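Local coordinates for phosphate-specific transport system accessory protein PhoU homolog (Pseudomonas aeruginosa, PDB 4Q25) that probably regulates phosphate uptake as the homodimeric, all-helical accessory protein of the Pst transport system and acts as a negative regulator of the Pho regulon, at residues E34-N38 against Q138-Q142; A52-R56 against A111-I115; D99-I103 against H207-I211. All blocks are in the same frame, centred on the assembly; numbering follows the deposited sequence.

Contact 1: residues E34-N38 against Q138-Q142; sequences EKQVN and QKMVQ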
ATOM      1  N   GLU A  34      -4.839   5.244  14.775  1.00 35.58           N
ATOM      2  CA  GLU A  34      -3.777   5.067  15.729  1.00 37.13           C
ATOM      3  C   GLU A  34      -4.230   4.109  16.831  1.00 35.27           C
ATOM      4  O   GLU A  34      -3.470   3.316  17.324  1.00 31.02           O
ATOM      5  CB  GLU A  34      -3.403   6.437  16.289  1.00 38.59           C
ATOM      6  CG  GLU A  34      -2.236   6.516  17.245  1.00 45.32           C
ATOM      7  CD  GLU A  34      -2.114   7.921  17.849  1.00 56.83           C
ATOM      8  OE1 GLU A  34      -2.376   8.924  17.110  1.00 49.23           O
ATOM      9  OE2 GLU A  34      -1.764   8.014  19.062  1.00 56.74           O
ATOM     10  N   LYS A  35      -5.488   4.219  17.216  1.00 38.74           N
ATOM     11  CA  LYS A  35      -6.072   3.306  18.163  1.00 38.99           C
ATOM     12  C   LYS A  35      -6.211   1.901  17.574  1.00 37.52           C
ATOM     13  O   LYS A  35      -6.084   0.921  18.307  1.00 34.14           O
ATOM     14  CB  LYS A  35      -7.417   3.827  18.617  1.00 40.63           C
ATOM     15  CG  LYS A  35      -8.035   3.023  19.725  1.00 40.22           C
ATOM     16  CD  LYS A  35      -9.450   3.475  19.967  1.00 44.74           C
ATOM     17  CE  LYS A  35     -10.138   2.564  20.983  1.00 52.36           C
ATOM     18  NZ  LYS A  35     -10.160   1.148  20.507  1.00 53.26           N
ATOM     19  N   GLN A  36      -6.461   1.799  16.266  1.00 33.88           N
ATOM     20  CA  GLN A  36      -6.433   0.514  15.615  1.00 33.59           C
ATOM     21  C   GLN A  36      -5.018  -0.126  15.694  1.00 33.70           C
ATOM     22  O   GLN A  36      -4.874  -1.338  15.877  1.00 33.84           O
ATOM     23  CB  GLN A  36      -6.882   0.621  14.152  1.00 37.04           C
ATOM     24  CG  GLN A  36      -8.366   0.432  13.867  1.00 40.85           C
ATOM     25  CD  GLN A  36      -8.601   0.027  12.398  1.00 46.78           C
ATOM     26  OE1 GLN A  36      -8.059   0.640  11.493  1.00 51.61           O
ATOM     27  NE2 GLN A  36      -9.369  -1.020  12.169  1.00 49.22           N
ATOM     28  N   VAL A  37      -3.979   0.671  15.492  1.00 32.11           N
ATOM     29  CA  VAL A  37      -2.626   0.154  15.565  1.00 34.84           C
ATOM     30  C   VAL A  37      -2.332  -0.374  16.967  1.00 37.95           C
ATOM     31  O   VAL A  37      -1.881  -1.520  17.111  1.00 36.70           O
ATOM     32  CB  VAL A  37      -1.602   1.207  15.169  1.00 34.37           C
ATOM     33  CG1 VAL A  37      -0.188   0.753  15.456  1.00 34.52           C
ATOM     34  CG2 VAL A  37      -1.720   1.524  13.704  1.00 35.65           C
ATOM     35  N   ASN A  38      -2.613   0.459  17.974  1.00 34.29           N
ATOM     36  CA  ASN A  38      -2.506   0.079  19.380  1.00 35.06           C
ATOM     37  C   ASN A  38      -3.204  -1.251  19.689  1.00 35.72           C
ATOM     38  O   ASN A  38      -2.594  -2.180  20.231  1.00 34.71           O
ATOM     39  CB  ASN A  38      -3.108   1.184  20.245  1.00 36.52           C
ATOM     40  CG  ASN A  38      -3.091   0.857  21.728  1.00 37.32           C
ATOM     41  OD1 ASN A  38      -2.107   1.076  22.408  1.00 38.80           O
ATOM     42  ND2 ASN A  38      -4.193   0.358  22.235  1.00 42.97           N
ATOM     43  N   GLN A 138       3.728   3.156  16.066  1.00 36.31           N
ATOM     44  CA  GLN A 138       2.570   3.842  16.597  1.00 36.68           C
ATOM     45  C   GLN A 138       2.968   5.255  17.010  1.00 40.26           C
ATOM     46  O   GLN A 138       2.190   6.187  16.798  1.00 38.98           O
ATOM     47  CB  GLN A 138       1.998   3.096  17.789  1.00 35.21           C
ATOM     48  CG  GLN A 138       0.726   3.716  18.405  1.00 36.37           C
ATOM     49  CD  GLN A 138       0.200   2.873  19.558  1.00 40.49           C
ATOM     50  OE1 GLN A 138       0.215   1.649  19.490  1.00 41.74           O
ATOM     51  NE2 GLN A 138      -0.237   3.518  20.643  1.00 47.06           N
ATOM     52  N   LYS A 139       4.163   5.408  17.596  1.00 40.23           N
ATOM     53  CA  LYS A 139       4.672   6.727  17.967  1.00 43.42           C
ATOM     54  C   LYS A 139       4.868   7.601  16.738  1.00 37.30           C
ATOM     55  O   LYS A 139       4.397   8.708  16.693  1.00 41.56           O
ATOM     56  CB  LYS A 139       5.973   6.681  18.787  1.00 44.80           C
ATOM     57  CG  LYS A 139       6.175   7.990  19.576  1.00 52.34           C
ATOM     58  CD  LYS A 139       7.480   8.056  20.366  1.00 59.83           C
ATOM     59  CE  LYS A 139       7.489   9.233  21.366  1.00 64.89           C
ATOM     60  NZ  LYS A 139       8.324   8.988  22.593  1.00 66.87           N
ATOM     61  N   MET A 140       5.548   7.078  15.744  1.00 38.34           N
ATOM     62  CA  MET A 140       5.658   7.738  14.437  1.00 40.18           C
ATOM     63  C   MET A 140       4.317   8.244  13.904  1.00 41.90           C
ATOM     64  O   MET A 140       4.259   9.335  13.348  1.00 43.06           O
ATOM     65  CB  MET A 140       6.276   6.803  13.414  1.00 39.78           C
ATOM     66  CG  MET A 140       7.740   6.511  13.679  1.00 39.51           C
ATOM     67  SD  MET A 140       8.451   5.364  12.509  1.00 42.18           S
ATOM     68  CE  MET A 140       8.420   6.319  11.010  1.00 42.13           C
ATOM     69  N   VAL A 141       3.245   7.480  14.090  1.00 40.42           N
ATOM     70  CA  VAL A 141       1.928   7.923  13.650  1.00 39.82           C
ATOM     71  C   VAL A 141       1.425   9.107  14.474  1.00 40.00           C
ATOM     72  O   VAL A 141       1.035  10.103  13.885  1.00 38.90           O
ATOM     73  CB  VAL A 141       0.883   6.786  13.683  1.00 38.73           C
ATOM     74  CG1 VAL A 141      -0.530   7.327  13.501  1.00 36.75           C
ATOM     75  CG2 VAL A 141       1.177   5.780  12.601  1.00 37.53           C
ATOM     76  N   GLN A 142       1.422   8.993  15.809  1.00 42.98           N
ATOM     77  CA  GLN A 142       1.087  10.114  16.714  1.00 42.97           C
ATOM     78  C   GLN A 142       1.855  11.377  16.317  1.00 42.08           C
ATOM     79  O   GLN A 142       1.280  12.438  16.188  1.00 39.92           O
ATOM     80  CB  GLN A 142       1.437   9.861  18.185  1.00 51.65           C
ATOM     81  CG  GLN A 142       1.193   8.477  18.776  1.00 62.27           C
ATOM     82  CD  GLN A 142       1.616   8.385  20.256  1.00 71.02           C
ATOM     83  OE1 GLN A 142       1.743   9.424  20.933  1.00 72.97           O
ATOM     84  NE2 GLN A 142       1.850   7.142  20.763  1.00 64.30           N
TER
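In the antiparallel helix bundle of PhoU, Glu-34, Val-37 and Asn-38 of helix 15-45 face Gln-138, Val-141 and Gln-142 of helix 127-149. One segment belongs to the first PhoU domain and the other to the second, so the contact joins the two related halves of the sequence. The segment axes run at 168° to each other and approach to 10.0 Å. The first, fourth and fifth residues of each segment make the contact, so the two sides match in reverse. This is consistent with two similar helices meeting about a local twofold axis. Two valines form the inner side. Val-37 CG1 lies 4.0 Å from Gln-138 CB, and Val-141 CG1 packs at 4.1 Å from Glu-34 CB. In both pairs the side chains lie side by side and point opposite ways. Both valines also touch Ile-103 of helix 84-120 and Ile-204 of helix 188-220, which lie on the buried side. Farther out the contact is polar in composition but rests on packing. The extended chain of Glu-34 (CG opposite the backbone N, chi1 -176°) carries its carboxylate over to Gln-142. Glu-34 runs nearly perpendicular to the chain of Gln-142, with carboxylate and amide in nearly parallel planes. OE2 of Glu-34 sits tightly against CG of Gln-142, at 3.0 Å. Gln-138, likewise extended, reaches back to Asn-38, and its amide stands steeply to that of Asn-38, the planes 76° apart. The backbone N of Asn-38 is already bonded within its own helix to O of Glu-34, at 3.1 Å. OE1 of Gln-138 lies near this N, but the angle is unsuitable for a hydrogen bond, and it comes closer to the neighbouring carbon, 3.1 Å from CA of Asn-38.

Contact 2: residues A52-R56 against A111-I115; sequences AQQVR and ARRAI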
ATOM      1  N   ALA A  52      -8.835  -8.509  18.526  1.00 33.28           N
ATOM      2  CA  ALA A  52      -8.425  -8.535  17.131  1.00 33.20           C
ATOM      3  C   ALA A  52      -9.619  -8.357  16.198  1.00 34.50           C
ATOM      4  O   ALA A  52      -9.586  -7.531  15.278  1.00 31.89           O
ATOM      5  CB  ALA A  52      -7.692  -9.802  16.825  1.00 32.10           C
ATOM      6  N   GLN A  53     -10.699  -9.087  16.449  1.00 35.51           N
ATOM      7  CA  GLN A  53     -11.916  -8.878  15.652  1.00 38.32           C
ATOM      8  C   GLN A  53     -12.473  -7.439  15.747  1.00 38.13           C
ATOM      9  O   GLN A  53     -12.958  -6.871  14.765  1.00 34.56           O
ATOM     10  CB  GLN A  53     -13.013  -9.850  16.053  1.00 38.00           C
ATOM     11  CG  GLN A  53     -14.226  -9.766  15.142  1.00 40.00           C
ATOM     12  CD  GLN A  53     -13.889 -10.050  13.694  1.00 44.26           C
ATOM     13  OE1 GLN A  53     -12.845 -10.633  13.381  1.00 51.15           O
ATOM     14  NE2 GLN A  53     -14.768  -9.647  12.802  1.00 51.48           N
ATOM     15  N   GLN A  54     -12.393  -6.851  16.924  1.00 37.46           N
ATOM     16  CA  GLN A  54     -12.872  -5.474  17.103  1.00 41.40           C
ATOM     17  C   GLN A  54     -12.144  -4.503  16.179  1.00 43.18           C
ATOM     18  O   GLN A  54     -12.755  -3.580  15.648  1.00 43.22           O
ATOM     19  CB  GLN A  54     -12.707  -5.060  18.549  1.00 48.21           C
ATOM     20  CG  GLN A  54     -13.168  -3.657  18.892  1.00 58.99           C
ATOM     21  CD  GLN A  54     -13.073  -3.406  20.393  1.00 68.86           C
ATOM     22  OE1 GLN A  54     -13.442  -4.277  21.185  1.00 71.97           O
ATOM     23  NE2 GLN A  54     -12.553  -2.235  20.791  1.00 70.89           N
ATOM     24  N   VAL A  55     -10.851  -4.763  15.949  1.00 39.00           N
ATOM     25  CA  VAL A  55     -10.037  -3.954  15.073  1.00 39.63           C
ATOM     26  C   VAL A  55     -10.475  -4.066  13.613  1.00 41.43           C
ATOM     27  O   VAL A  55     -10.422  -3.097  12.872  1.00 39.70           O
ATOM     28  CB  VAL A  55      -8.551  -4.331  15.193  1.00 34.15           C
ATOM     29  CG1 VAL A  55      -7.761  -3.813  14.020  1.00 35.36           C
ATOM     30  CG2 VAL A  55      -8.014  -3.856  16.519  1.00 36.62           C
ATOM     31  N   ARG A  56     -10.800  -5.246  13.151  1.00 39.29           N
ATOM     32  CA  ARG A  56     -11.252  -5.389  11.795  1.00 43.55           C
ATOM     33  C   ARG A  56     -12.567  -4.683  11.555  1.00 41.77           C
ATOM     34  O   ARG A  56     -12.771  -4.094  10.552  1.00 45.44           O
ATOM     35  CB  ARG A  56     -11.323  -6.849  11.397  1.00 44.10           C
ATOM     36  CG  ARG A  56     -10.447  -7.720  12.244  1.00 51.04           C
ATOM     37  CD  ARG A  56      -9.615  -8.687  11.460  1.00 54.25           C
ATOM     38  NE  ARG A  56     -10.217  -9.005  10.184  1.00 66.23           N
ATOM     39  CZ  ARG A  56     -10.883 -10.114   9.918  1.00 66.33           C
ATOM     40  NH1 ARG A  56     -11.048 -11.026  10.852  1.00 67.09           N
ATOM     41  NH2 ARG A  56     -11.381 -10.304   8.710  1.00 66.82           N
ATOM     42  N   ALA A 111      -4.122  -7.763  13.108  1.00 29.86           N
ATOM     43  CA  ALA A 111      -5.177  -8.402  13.861  1.00 30.08           C
ATOM     44  C   ALA A 111      -5.522  -9.772  13.308  1.00 33.31           C
ATOM     45  O   ALA A 111      -5.837 -10.679  14.084  1.00 34.10           O
ATOM     46  CB  ALA A 111      -6.400  -7.530  13.945  1.00 32.16           C
ATOM     47  N   ARG A 112      -5.478  -9.950  11.992  1.00 33.88           N
ATOM     48  CA  ARG A 112      -5.637 -11.309  11.444  1.00 35.65           C
ATOM     49  C   ARG A 112      -4.525 -12.253  11.879  1.00 33.98           C
ATOM     50  O   ARG A 112      -4.801 -13.397  12.192  1.00 29.11           O
ATOM     51  CB  ARG A 112      -5.752 -11.325   9.929  1.00 37.88           C
ATOM     52  CG  ARG A 112      -7.109 -10.788   9.452  1.00 46.18           C
ATOM     53  CD  ARG A 112      -7.505 -11.347   8.096  1.00 50.64           C
ATOM     54  NE  ARG A 112      -6.734 -10.794   6.969  1.00 56.73           N
ATOM     55  CZ  ARG A 112      -5.755 -11.423   6.299  1.00 60.98           C
ATOM     56  NH1 ARG A 112      -5.352 -12.647   6.630  1.00 59.08           N
ATOM     57  NH2 ARG A 112      -5.158 -10.806   5.282  1.00 60.43           N
ATOM     58  N   ARG A 113      -3.282 -11.776  11.894  1.00 32.34           N
ATOM     59  CA  ARG A 113      -2.175 -12.597  12.363  1.00 32.54           C
ATOM     60  C   ARG A 113      -2.400 -12.946  13.805  1.00 29.51           C
ATOM     61  O   ARG A 113      -2.112 -14.022  14.194  1.00 34.36           O
ATOM     62  CB  ARG A 113      -0.825 -11.868  12.259  1.00 33.13           C
ATOM     63  CG  ARG A 113      -0.432 -11.411  10.884  1.00 34.75           C
ATOM     64  CD  ARG A 113      -0.726 -12.484   9.881  1.00 40.97           C
ATOM     65  NE  ARG A 113      -0.867 -11.888   8.573  1.00 52.91           N
ATOM     66  CZ  ARG A 113      -1.587 -12.415   7.588  1.00 57.50           C
ATOM     67  NH1 ARG A 113      -1.637 -11.786   6.421  1.00 56.35           N
ATOM     68  NH2 ARG A 113      -2.240 -13.574   7.771  1.00 58.41           N
ATOM     69  N   ALA A 114      -2.919 -12.018  14.590  1.00 29.13           N
ATOM     70  CA  ALA A 114      -3.197 -12.259  15.998  1.00 29.47           C
ATOM     71  C   ALA A 114      -4.138 -13.452  16.198  1.00 30.32           C
ATOM     72  O   ALA A 114      -3.950 -14.268  17.086  1.00 32.63           O
ATOM     73  CB  ALA A 114      -3.793 -10.996  16.629  1.00 28.50           C
ATOM     74  N   ILE A 115      -5.194 -13.494  15.400  1.00 30.47           N
ATOM     75  CA  ILE A 115      -6.199 -14.534  15.481  1.00 32.10           C
ATOM     76  C   ILE A 115      -5.574 -15.845  15.051  1.00 31.87           C
ATOM     77  O   ILE A 115      -5.693 -16.844  15.757  1.00 32.01           O
ATOM     78  CB  ILE A 115      -7.428 -14.187  14.614  1.00 32.04           C
ATOM     79  CG1 ILE A 115      -8.230 -13.068  15.269  1.00 31.52           C
ATOM     80  CG2 ILE A 115      -8.321 -15.395  14.391  1.00 32.14           C
ATOM     81  CD1 ILE A 115      -9.165 -12.363  14.294  1.00 30.55           C
TER
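Segments 52-56 and 111-115, on the short helix 49-56 and the later part of helix 84-120, run roughly antiparallel; their axes approach to 8.9 Å with a signed crossing angle of -152°. Ala-52 and Ala-111 mark the closest backbone approach, with their CA atoms 4.6 Å apart. Small side chains permit this. The methyl of Ala-52 points towards the other helix and touches the backbone O of Ala-111 at 3.4 Å. It also meets the methyls of Ala-111 and Ala-114, and CG1 of Ile-115 lies 3.7 Å from Ala-52 CB. Ala-52 is thus gripped along one turn of the opposing helix. One turn on from Ala-52, Val-55 CG1 rests on Ala-111 CB at 4.0 Å. Arg-56 closes the outer side. Its chain bends at chi2 and chi3, and its chi1 of -22° is far from a staggered value. The bends bring the guanidinium alongside the other helix. There CG of Arg-112 lies over one face of the group, towards the rim, 3.7 Å from NE of Arg-56. Ile-115 CD1 comes to the edge, 4.1 Å from NH1 of Arg-56. The Arg-56 chain lies nearly square across that of Arg-112, and their guanidinium planes are 77° apart. The aliphatic part of Arg-112 does the touching, while its own guanidinium lies farther along, away from Arg-56. NH2 of Arg-56 stays 5.0 Å from NE of Arg-112, so the like charges are near but not in contact. The contact is therefore an apolar strip with an arginine pair at its margin. Helix 15-45 covers the inner side, where Ala-43 touches both Ala-52 and Ala-114, and Asp-39 touches Val-55. On the far side of helix 84-120, Arg-113 reaches helix 188-220 and packs on Trp-196.

Contact 3: residues D99-I103 against H207-I211; sequences DLERI and HARNI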
ATOM      1  N   ASP A  99      -2.802   7.453   3.227  1.00 35.91           N
ATOM      2  CA  ASP A  99      -1.855   6.906   4.207  1.00 36.64           C
ATOM      3  C   ASP A  99      -2.533   6.390   5.475  1.00 33.36           C
ATOM      4  O   ASP A  99      -2.215   5.305   5.940  1.00 30.89           O
ATOM      5  CB  ASP A  99      -0.747   7.902   4.529  1.00 34.34           C
ATOM      6  CG  ASP A  99       0.190   8.145   3.335  1.00 36.25           C
ATOM      7  OD1 ASP A  99       0.735   7.196   2.754  1.00 38.24           O
ATOM      8  OD2 ASP A  99       0.412   9.312   2.982  1.00 40.76           O
ATOM      9  N   LEU A 100      -3.512   7.130   5.989  1.00 35.00           N
ATOM     10  CA  LEU A 100      -4.247   6.691   7.164  1.00 34.20           C
ATOM     11  C   LEU A 100      -5.062   5.468   6.877  1.00 37.47           C
ATOM     12  O   LEU A 100      -5.175   4.599   7.722  1.00 35.45           O
ATOM     13  CB  LEU A 100      -5.146   7.798   7.723  1.00 36.91           C
ATOM     14  CG  LEU A 100      -4.345   8.971   8.282  1.00 40.54           C
ATOM     15  CD1 LEU A 100      -5.291  10.055   8.768  1.00 37.16           C
ATOM     16  CD2 LEU A 100      -3.405   8.508   9.390  1.00 42.53           C
ATOM     17  N   GLU A 101      -5.651   5.403   5.690  1.00 37.79           N
ATOM     18  CA  GLU A 101      -6.398   4.244   5.316  1.00 37.96           C
ATOM     19  C   GLU A 101      -5.478   3.013   5.229  1.00 38.12           C
ATOM     20  O   GLU A 101      -5.799   1.951   5.722  1.00 34.95           O
ATOM     21  CB  GLU A 101      -7.117   4.481   3.998  1.00 43.54           C
ATOM     22  CG  GLU A 101      -8.266   3.513   3.753  1.00 45.22           C
ATOM     23  CD  GLU A 101      -7.816   2.217   3.098  1.00 52.66           C
ATOM     24  OE1 GLU A 101      -6.707   2.178   2.496  1.00 55.08           O
ATOM     25  OE2 GLU A 101      -8.584   1.224   3.181  1.00 59.23           O
ATOM     26  N   ARG A 102      -4.329   3.163   4.589  1.00 41.00           N
ATOM     27  CA  ARG A 102      -3.394   2.051   4.463  1.00 39.01           C
ATOM     28  C   ARG A 102      -2.832   1.629   5.824  1.00 37.84           C
ATOM     29  O   ARG A 102      -2.578   0.468   6.035  1.00 35.56           O
ATOM     30  CB  ARG A 102      -2.253   2.385   3.521  1.00 38.62           C
ATOM     31  CG  ARG A 102      -2.650   2.615   2.079  1.00 40.55           C
ATOM     32  CD  ARG A 102      -3.161   1.366   1.402  1.00 44.46           C
ATOM     33  NE  ARG A 102      -4.530   1.588   0.896  1.00 56.55           N
ATOM     34  CZ  ARG A 102      -4.831   2.067  -0.312  1.00 52.46           C
ATOM     35  NH1 ARG A 102      -3.880   2.368  -1.165  1.00 50.49           N
ATOM     36  NH2 ARG A 102      -6.093   2.256  -0.664  1.00 56.94           N
ATOM     37  N   ILE A 103      -2.664   2.570   6.748  1.00 37.77           N
ATOM     38  CA  ILE A 103      -2.261   2.223   8.104  1.00 37.77           C
ATOM     39  C   ILE A 103      -3.335   1.362   8.787  1.00 38.91           C
ATOM     40  O   ILE A 103      -3.005   0.385   9.459  1.00 37.29           O
ATOM     41  CB  ILE A 103      -1.960   3.473   8.925  1.00 35.00           C
ATOM     42  CG1 ILE A 103      -0.675   4.106   8.443  1.00 37.82           C
ATOM     43  CG2 ILE A 103      -1.843   3.169  10.400  1.00 36.03           C
ATOM     44  CD1 ILE A 103      -0.451   5.523   8.970  1.00 35.10           C
ATOM     45  N   HIS A 207       4.179   4.650   6.075  1.00 39.86           N
ATOM     46  CA  HIS A 207       3.090   5.610   5.854  1.00 41.19           C
ATOM     47  C   HIS A 207       3.090   6.821   6.819  1.00 40.35           C
ATOM     48  O   HIS A 207       2.677   7.922   6.463  1.00 42.67           O
ATOM     49  CB  HIS A 207       1.732   4.913   5.893  1.00 41.85           C
ATOM     50  CG  HIS A 207       1.488   4.011   4.727  1.00 41.72           C
ATOM     51  ND1 HIS A 207       1.152   4.488   3.483  1.00 41.03           N
ATOM     52  CD2 HIS A 207       1.492   2.660   4.627  1.00 38.05           C
ATOM     53  CE1 HIS A 207       0.986   3.467   2.663  1.00 43.77           C
ATOM     54  NE2 HIS A 207       1.212   2.351   3.332  1.00 37.52           N
ATOM     55  N   ALA A 208       3.512   6.613   8.047  1.00 37.53           N
ATOM     56  CA  ALA A 208       3.704   7.726   8.959  1.00 38.47           C
ATOM     57  C   ALA A 208       4.746   8.682   8.397  1.00 36.00           C
ATOM     58  O   ALA A 208       4.579   9.883   8.465  1.00 37.55           O
ATOM     59  CB  ALA A 208       4.159   7.228  10.320  1.00 39.75           C
ATOM     60  N   ARG A 209       5.813   8.124   7.851  1.00 39.43           N
ATOM     61  CA  ARG A 209       6.874   8.869   7.202  1.00 43.26           C
ATOM     62  C   ARG A 209       6.346   9.655   6.033  1.00 46.66           C
ATOM     63  O   ARG A 209       6.666  10.824   5.908  1.00 43.63           O
ATOM     64  CB  ARG A 209       7.988   7.930   6.745  1.00 46.79           C
ATOM     65  CG  ARG A 209       9.146   8.582   6.025  1.00 49.22           C
ATOM     66  CD  ARG A 209       9.151   8.250   4.544  1.00 55.22           C
ATOM     67  NE  ARG A 209       9.813   6.979   4.275  1.00 58.75           N
ATOM     68  CZ  ARG A 209       9.298   5.981   3.551  1.00 62.94           C
ATOM     69  NH1 ARG A 209       8.090   6.082   2.993  1.00 55.46           N
ATOM     70  NH2 ARG A 209      10.005   4.861   3.384  1.00 62.12           N
ATOM     71  N   ASN A 210       5.534   9.024   5.183  1.00 50.45           N
ATOM     72  CA  ASN A 210       4.905   9.751   4.062  1.00 48.52           C
ATOM     73  C   ASN A 210       4.069  10.938   4.538  1.00 46.61           C
ATOM     74  O   ASN A 210       4.146  12.013   3.949  1.00 46.34           O
ATOM     75  CB  ASN A 210       4.021   8.863   3.202  1.00 50.21           C
ATOM     76  CG  ASN A 210       4.779   7.721   2.557  1.00 54.58           C
ATOM     77  OD1 ASN A 210       5.988   7.776   2.379  1.00 60.84           O
ATOM     78  ND2 ASN A 210       4.058   6.681   2.189  1.00 55.71           N
ATOM     79  N   ILE A 211       3.272  10.747   5.584  1.00 43.71           N
ATOM     80  CA  ILE A 211       2.440  11.836   6.090  1.00 44.48           C
ATOM     81  C   ILE A 211       3.296  12.959   6.662  1.00 48.80           C
ATOM     82  O   ILE A 211       2.896  14.120   6.628  1.00 46.58           O
ATOM     83  CB  ILE A 211       1.483  11.366   7.174  1.00 40.38           C
ATOM     84  CG1 ILE A 211       0.459  10.407   6.580  1.00 41.80           C
ATOM     85  CG2 ILE A 211       0.788  12.550   7.823  1.00 37.44           C
ATOM     86  CD1 ILE A 211      -0.277   9.609   7.633  1.00 42.63           C
TER
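Asp-99 and His-207 both hold CG beside their own backbone N and opposite the carbonyl carbon (chi1 -68° and -70°), which turns the carboxylate and the imidazole towards each other. ND1 of His-207 donates to OD1 of Asp-99 at 2.8 Å. The bond is nearly straight, at 176°. The oxygen lies in the ring plane and uses the lone pair turned away from OD2. ND2 of Asn-210 adds a weak hydrogen bond to the same OD1, 3.4 Å long. Over one ring face sits Arg-102, whose CB is 3.7 Å from the centroid of the His-207 ring in a CH-pi contact. Its guanidinium leads away and pairs with Glu-101. The contact is part of the buried centre of the PhoU helix bundle, where helices 84-120 and 188-220 run antiparallel. Beside the polar pair, CB of Asp-99 lies 3.5 Å from CG1 of Ile-211. Leu-100 CD2 meets CD1 of Ile-211 at 3.8 Å, and CG1 of Ile-103 packs 3.6 Å from CB of His-207. Asn-210 of the second subunit touches Arg-102.

From the N terminus, helix 15-45 carries the first half of contact 1, which is closed after 99 intervening residues by helix 127-149. Contact 2 opens and closes within that span, bringing helix 84-120 back against helix 49-56. Contact 3 starts on the same helix 84-120, inside both loops, and ends on helix 188-220 beyond them. It therefore crosses contacts 1 and 2. Contacts 1 and 3 are neighbours in the bundle interior: Val-37 meets Ile-103, and Met-140 and Val-141 meet Ala-208. Together they tie four long helices. Contact 2 lies towards one end, its centre about 20 Å from that of contact 3.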